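PDB 7DG2: Non-structural maintenance of chromosomes element 4 from Xenopus laevis, which probably serves, as a subunit of the SMC5-SMC6 complex, in sister chromatid alignment and homologous-recombination repair of DNA double-strand breaks. Local coordinates for residues A14-L22 / G44-L54. Sequence-based numbering, arbitrary orientation.
Sequences ADLLSFMGL and GYLPTDAWQKL
Met20, in the last turn of helix 9-20, packs CB, CG and SD against Leu46 and the start of helix 50-59. Its CB sits 3.8 Å from Ala50 CB and also meets Leu46 CD2, CG approaches Ala50 O, and SD touches Leu54 CD2. With CG anti to the carbonyl carbon (chi1 -75°) and a bend at chi3, the thioether ends over the six-membered ring of Trp51, SD 4.5 Å from its centroid and 4° off the normal, a Met-aromatic contact. Further apolar side chains extend the packing: Leu54 CD1 touches both Leu16 CD2 (3.9 Å) and Phe19 CD2 (4.0 Å), and Leu17 crosses Leu46 at about a right angle through their CD2 methyls.

At the C-terminal end of helix 9-20, carbons of Lys53 and Pro47 pack against carbonyl oxygens. Lys53 bends at chi3 and chi4, bringing CE to 3.2 Å from Met20 O, while within 44-54 its NZ forms a salt bridge with Asp49 OD1 (2.7 Å), met from above the carboxylate plane. Replacing Lys53 by an alanine is likely to leave the Asp49 carboxylate without its charged mate and Met20 O less well covered. The Pro47 ring abuts Gly21 O, CD at 3.2 Å.

Trp51 also meets Phe139 of the neighbouring MAGE domain-containing protein edge-to-face. Gly21, with positive phi, closes helix 9-20 in a Schellman motif. The axes of 14-20 and 50-54 cross at 102°, a near-perpendicular helix-helix packing that joins the Nse3-binding region of Nse4, on helix 9-20, to helix 50-59, both lying against the MAGE chain.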
loop_
_atom_site.group_PDB
_atom_site.type_symbol
_atom_site.label_atom_id
_atom_site.label_comp_id
_atom_site.label_asym_id
_atom_site.label_seq_id
_atom_site.Cartn_x
_atom_site.Cartn_y
_atom_site.Cartn_z
ATOM N N ALA C 14 -4.216 25.738 17.301
ATOM C CA ALA C 14 -3.713 26.909 16.591
ATOM C C ALA C 14 -2.356 26.618 15.960
ATOM O O ALA C 14 -2.104 26.992 14.808
ATOM C CB ALA C 14 -3.627 28.107 17.539
ATOM N N ASP C 15 -1.474 25.933 16.692
ATOM C CA ASP C 15 -0.150 25.633 16.157
ATOM C C ASP C 15 -0.206 24.561 15.075
ATOM O O ASP C 15 0.593 24.601 14.129
ATOM C CB ASP C 15 0.787 25.220 17.290
ATOM C CG ASP C 15 1.143 26.388 18.211
ATOM O OD1 ASP C 15 1.076 27.551 17.755
ATOM O OD2 ASP C 15 1.485 26.146 19.387
ATOM N N LEU C 16 -1.142 23.610 15.182
ATOM C CA LEU C 16 -1.311 22.623 14.116
ATOM C C LEU C 16 -1.733 23.298 12.819
ATOM O O LEU C 16 -1.203 22.992 11.745
ATOM C CB LEU C 16 -2.336 21.560 14.524
ATOM C CG LEU C 16 -1.898 20.546 15.585
ATOM C CD1 LEU C 16 -3.107 19.805 16.194
ATOM C CD2 LEU C 16 -0.927 19.554 14.973
ATOM N N LEU C 17 -2.706 24.209 12.897
ATOM C CA LEU C 17 -3.183 24.882 11.690
ATOM C C LEU C 17 -2.072 25.676 11.023
ATOM O O LEU C 17 -1.969 25.693 9.791
ATOM C CB LEU C 17 -4.365 25.790 12.020
ATOM C CG LEU C 17 -5.646 25.055 12.430
ATOM C CD1 LEU C 17 -6.636 26.012 13.073
ATOM C CD2 LEU C 17 -6.259 24.367 11.226
ATOM N N SER C 18 -1.230 26.341 11.819
ATOM C CA SER C 18 -0.077 27.034 11.254
ATOM C C SER C 18 0.844 26.058 10.534
ATOM O O SER C 18 1.253 26.295 9.391
ATOM C CB SER C 18 0.683 27.774 12.354
ATOM O OG SER C 18 -0.151 28.725 12.983
ATOM N N PHE C 19 1.181 24.948 11.198
ATOM C CA PHE C 19 2.053 23.949 10.590
ATOM C C PHE C 19 1.433 23.397 9.313
ATOM O O PHE C 19 2.139 23.108 8.337
ATOM C CB PHE C 19 2.331 22.833 11.606
ATOM C CG PHE C 19 3.355 21.825 11.154
ATOM C CD1 PHE C 19 4.709 22.043 11.368
ATOM C CD2 PHE C 19 2.963 20.651 10.531
ATOM C CE1 PHE C 19 5.654 21.112 10.954
ATOM C CE2 PHE C 19 3.901 19.717 10.114
ATOM C CZ PHE C 19 5.251 19.948 10.328
ATOM N N MET C 20 0.108 23.271 9.294
ATOM C CA MET C 20 -0.599 22.744 8.138
ATOM C C MET C 20 -0.740 23.763 7.017
ATOM O O MET C 20 -1.072 23.378 5.890
ATOM C CB MET C 20 -1.973 22.240 8.568
ATOM C CG MET C 20 -1.894 20.919 9.309
ATOM S SD MET C 20 -3.480 20.293 9.844
ATOM C CE MET C 20 -3.865 21.402 11.163
ATOM N N GLY C 21 -0.508 25.042 7.295
ATOM C CA GLY C 21 -0.512 26.039 6.243
ATOM C C GLY C 21 -1.629 27.057 6.323
ATOM O O GLY C 21 -2.162 27.465 5.286
ATOM N N LEU C 22 -1.982 27.474 7.540
ATOM C CA LEU C 22 -2.991 28.511 7.784
ATOM C C LEU C 22 -4.377 28.030 7.376
ATOM O O LEU C 22 -5.326 28.128 8.156
ATOM C CB LEU C 22 -2.603 29.821 7.063
ATOM C CG LEU C 22 -3.481 30.724 6.163
ATOM C CD1 LEU C 22 -3.844 30.084 4.815
ATOM C CD2 LEU C 22 -4.729 31.280 6.865
ATOM N N GLY C 44 -9.172 32.776 4.475
ATOM C CA GLY C 44 -8.158 31.957 5.117
ATOM C C GLY C 44 -8.599 30.521 5.322
ATOM O O GLY C 44 -9.341 30.217 6.259
ATOM N N TYR C 45 -8.138 29.634 4.443
ATOM C CA TYR C 45 -8.515 28.229 4.467
ATOM C C TYR C 45 -7.257 27.368 4.468
ATOM O O TYR C 45 -6.136 27.859 4.297
ATOM C CB TYR C 45 -9.420 27.877 3.275
ATOM C CG TYR C 45 -10.582 28.838 3.082
ATOM C CD1 TYR C 45 -10.441 29.989 2.310
ATOM C CD2 TYR C 45 -11.820 28.594 3.673
ATOM C CE1 TYR C 45 -11.499 30.870 2.132
ATOM C CE2 TYR C 45 -12.883 29.470 3.499
ATOM C CZ TYR C 45 -12.717 30.605 2.728
ATOM O OH TYR C 45 -13.771 31.475 2.554
ATOM N N LEU C 46 -7.453 26.064 4.672
ATOM C CA LEU C 46 -6.392 25.063 4.713
ATOM C C LEU C 46 -6.019 24.614 3.304
ATOM O O LEU C 46 -6.903 24.338 2.487
ATOM C CB LEU C 46 -6.824 23.845 5.521
ATOM C CG LEU C 46 -6.735 23.951 7.037
ATOM C CD1 LEU C 46 -7.393 22.743 7.668
ATOM C CD2 LEU C 46 -5.284 24.062 7.461
ATOM N N PRO C 47 -4.720 24.523 3.019
ATOM C CA PRO C 47 -4.284 23.969 1.733
ATOM C C PRO C 47 -4.804 22.551 1.535
ATOM O O PRO C 47 -5.069 21.820 2.493
ATOM C CB PRO C 47 -2.753 23.989 1.838
ATOM C CG PRO C 47 -2.455 25.025 2.873
ATOM C CD PRO C 47 -3.586 24.961 3.851
ATOM N N THR C 48 -4.939 22.161 0.266
ATOM C CA THR C 48 -5.483 20.846 -0.047
ATOM C C THR C 48 -4.600 19.712 0.462
ATOM O O THR C 48 -5.082 18.582 0.599
ATOM C CB THR C 48 -5.686 20.710 -1.558
ATOM O OG1 THR C 48 -4.422 20.822 -2.225
ATOM C CG2 THR C 48 -6.614 21.803 -2.066
ATOM N N ASP C 49 -3.328 19.984 0.756
ATOM C CA ASP C 49 -2.392 18.966 1.217
ATOM C C ASP C 49 -2.115 19.065 2.714
ATOM O O ASP C 49 -1.120 18.512 3.190
ATOM C CB ASP C 49 -1.086 19.063 0.431
ATOM C CG ASP C 49 -0.354 20.372 0.673
ATOM O OD1 ASP C 49 -1.007 21.360 1.077
ATOM O OD2 ASP C 49 0.877 20.411 0.461
ATOM N N ALA C 50 -2.989 19.738 3.464
ATOM C CA ALA C 50 -2.702 20.056 4.860
ATOM C C ALA C 50 -2.587 18.798 5.716
ATOM O O ALA C 50 -1.676 18.680 6.544
ATOM C CB ALA C 50 -3.780 20.988 5.412
ATOM N N TRP C 51 -3.516 17.853 5.550
ATOM C CA TRP C 51 -3.461 16.643 6.366
ATOM C C TRP C 51 -2.338 15.716 5.919
ATOM O O TRP C 51 -1.725 15.039 6.755
ATOM C CB TRP C 51 -4.813 15.923 6.336
ATOM C CG TRP C 51 -5.846 16.637 7.150
ATOM C CD1 TRP C 51 -6.850 17.444 6.686
ATOM C CD2 TRP C 51 -5.954 16.644 8.578
ATOM N NE1 TRP C 51 -7.582 17.937 7.738
ATOM C CE2 TRP C 51 -7.051 17.464 8.910
ATOM C CE3 TRP C 51 -5.234 16.029 9.611
ATOM C CZ2 TRP C 51 -7.444 17.688 10.229
ATOM C CZ3 TRP C 51 -5.627 16.254 10.922
ATOM C CH2 TRP C 51 -6.723 17.073 11.218
ATOM N N GLN C 52 -2.048 15.674 4.616
ATOM C CA GLN C 52 -0.885 14.928 4.148
ATOM C C GLN C 52 0.401 15.507 4.716
ATOM O O GLN C 52 1.316 14.759 5.079
ATOM C CB GLN C 52 -0.827 14.926 2.620
ATOM C CG GLN C 52 -1.571 13.772 1.967
ATOM C CD GLN C 52 -1.358 13.728 0.460
ATOM O OE1 GLN C 52 -0.471 14.402 -0.077
ATOM N NE2 GLN C 52 -2.174 12.940 -0.229
ATOM N N LYS C 53 0.494 16.839 4.790
ATOM C CA LYS C 53 1.674 17.470 5.376
ATOM C C LYS C 53 1.845 17.046 6.828
ATOM O O LYS C 53 2.944 16.673 7.261
ATOM C CB LYS C 53 1.566 18.993 5.282
ATOM C CG LYS C 53 1.866 19.583 3.899
ATOM C CD LYS C 53 2.397 21.023 3.998
ATOM C CE LYS C 53 1.292 22.045 4.269
ATOM N NZ LYS C 53 0.567 22.478 3.027
ATOM N N LEU C 54 0.752 17.085 7.591
ATOM C CA LEU C 54 0.805 16.673 8.989
ATOM C C LEU C 54 1.134 15.192 9.113
ATOM O O LEU C 54 1.959 14.798 9.943
ATOM C CB LEU C 54 -0.532 16.999 9.665
ATOM C CG LEU C 54 -0.585 16.908 11.189
ATOM C CD1 LEU C 54 0.424 17.872 11.784
ATOM C CD2 LEU C 54 -1.986 17.234 11.696
#